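Local coordinates for resiniferatoxin-binding, phosphotriesterase-related protein (PDB 3K2G), which probably hydrolyses phosphoric diesters with a binuclear zinc site in a TIM barrel of the phosphotriesterase family, at residues S25-T31 against M344-R349. Coordinates in Å, arbitrary orientation, origin at the centre of the assembly. Residues are numbered along the deposited sequence.
Sequences SSALGHT and MVTNPR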
# COMPACT_ATOMS: atom_id res chain seq x y z
N SER B 25 32.96 25.06 -11.50
CA SER B 25 31.97 24.05 -11.12
C SER B 25 31.83 22.97 -12.18
O SER B 25 31.45 21.84 -11.87
CB SER B 25 30.61 24.70 -10.85
OG SER B 25 30.05 25.25 -12.02
N SER B 26 32.15 23.32 -13.42
CA SER B 26 32.06 22.39 -14.54
C SER B 26 33.12 21.30 -14.43
O SER B 26 33.02 20.26 -15.09
CB SER B 26 32.23 23.13 -15.86
OG SER B 26 33.49 23.79 -15.92
N ALA B 27 34.14 21.54 -13.62
CA ALA B 27 35.23 20.58 -13.44
C ALA B 27 34.97 19.57 -12.32
O ALA B 27 35.76 18.64 -12.12
CB ALA B 27 36.53 21.31 -13.18
N LEU B 28 33.87 19.74 -11.59
CA LEU B 28 33.55 18.83 -10.50
C LEU B 28 33.36 17.42 -11.04
O LEU B 28 33.95 16.47 -10.54
CB LEU B 28 32.28 19.29 -9.77
CG LEU B 28 32.01 18.58 -8.44
CD1 LEU B 28 33.11 18.92 -7.44
CD2 LEU B 28 30.65 19.02 -7.90
N GLY B 29 32.53 17.29 -12.07
CA GLY B 29 32.29 16.00 -12.70
C GLY B 29 31.62 14.93 -11.84
O GLY B 29 30.87 15.24 -10.91
N HIS B 30 31.89 13.67 -12.19
CA HIS B 30 31.35 12.51 -11.49
C HIS B 30 31.79 12.62 -10.04
O HIS B 30 32.98 12.50 -9.73
CB HIS B 30 31.90 11.24 -12.13
CG HIS B 30 31.02 10.04 -11.95
ND1 HIS B 30 31.03 9.27 -10.81
CD2 HIS B 30 30.10 9.48 -12.78
CE1 HIS B 30 30.15 8.29 -10.93
NE2 HIS B 30 29.58 8.40 -12.12
N THR B 31 30.82 12.84 -9.15
CA THR B 31 31.13 13.08 -7.74
C THR B 31 30.37 12.29 -6.67
O THR B 31 29.21 11.92 -6.85
CB THR B 31 30.91 14.58 -7.44
OG1 THR B 31 31.71 15.37 -8.32
CG2 THR B 31 31.24 14.91 -5.99
N MSE B 344 24.88 11.79 -10.70
CA MSE B 344 26.31 11.83 -10.35
C MSE B 344 27.11 13.05 -10.78
O MSE B 344 28.24 13.23 -10.32
CB MSE B 344 27.01 10.59 -10.90
CG MSE B 344 26.42 9.28 -10.40
SE MSE B 344 26.30 9.14 -8.47
CE MSE B 344 28.20 9.04 -8.10
N VAL B 345 26.56 13.87 -11.66
CA VAL B 345 27.29 15.04 -12.14
C VAL B 345 26.49 16.33 -12.02
O VAL B 345 26.89 17.25 -11.30
CB VAL B 345 27.70 14.88 -13.64
CG1 VAL B 345 28.42 16.13 -14.11
CG2 VAL B 345 28.59 13.66 -13.82
N THR B 346 25.36 16.38 -12.70
CA THR B 346 24.53 17.58 -12.69
C THR B 346 24.06 17.99 -11.29
O THR B 346 24.21 19.14 -10.90
CB THR B 346 23.31 17.44 -13.62
OG1 THR B 346 23.73 16.86 -14.87
CG2 THR B 346 22.71 18.81 -13.91
N ASN B 347 23.49 17.05 -10.53
CA ASN B 347 23.01 17.41 -9.20
C ASN B 347 24.13 17.86 -8.27
O ASN B 347 23.98 18.85 -7.57
CB ASN B 347 22.21 16.26 -8.59
CG ASN B 347 20.84 16.12 -9.24
OD1 ASN B 347 20.45 16.93 -10.08
ND2 ASN B 347 20.10 15.09 -8.85
N PRO B 348 25.26 17.13 -8.24
CA PRO B 348 26.35 17.58 -7.36
C PRO B 348 26.75 19.02 -7.71
O PRO B 348 26.98 19.85 -6.83
CB PRO B 348 27.45 16.58 -7.65
CG PRO B 348 26.67 15.30 -7.82
CD PRO B 348 25.52 15.76 -8.73
N ARG B 349 26.83 19.31 -9.01
CA ARG B 349 27.18 20.65 -9.46
C ARG B 349 26.11 21.63 -8.98
O ARG B 349 26.42 22.74 -8.52
CB ARG B 349 27.28 20.69 -10.99
CG ARG B 349 27.88 21.98 -11.55
CD ARG B 349 27.94 21.96 -13.06
NE ARG B 349 28.50 23.18 -13.62
CZ ARG B 349 28.59 23.45 -14.92
NH1 ARG B 349 28.15 22.57 -15.81
NH2 ARG B 349 29.12 24.59 -15.34
O HOH W 1 29.50 17.76 -11.01
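Two direct hydrogen bonds fasten the loop 25-31 to the helical segment 344-349: Thr31 N donates to Met344 O (2.9 Å), and Arg349 NE, on a fully extended side chain, donates to Ser25 OG (3.0 Å), which also bonds Asp353. Between them water 1 donates to Gly29 O (2.9 Å) and Val345 O (2.7 Å). Met344 O can accept from the loop because Pro348, four residues on, has no amide hydrogen to offer, in line with the kink there. Thr31 OG1 donates to Gly29 O (2.7 Å), and Gly29 itself adopts positive phi. Around this polar seam, Met344 CB makes a CH-pi contact 3.8 Å from the His30 ring centroid, Leu28 CD2 packs on Pro348 CB (4.0 Å), and Ser26 CB lies over one face of the Arg349 guanidinium. Helix 321-332 flanks His30 and Met344, while Leu28 reaches Ile16 of strand 15-18. The contact thus joins the C-terminal helix 337-352 of the TIM barrel to the entry of strand 31-32, which leads toward the zinc ligands His34 and His36.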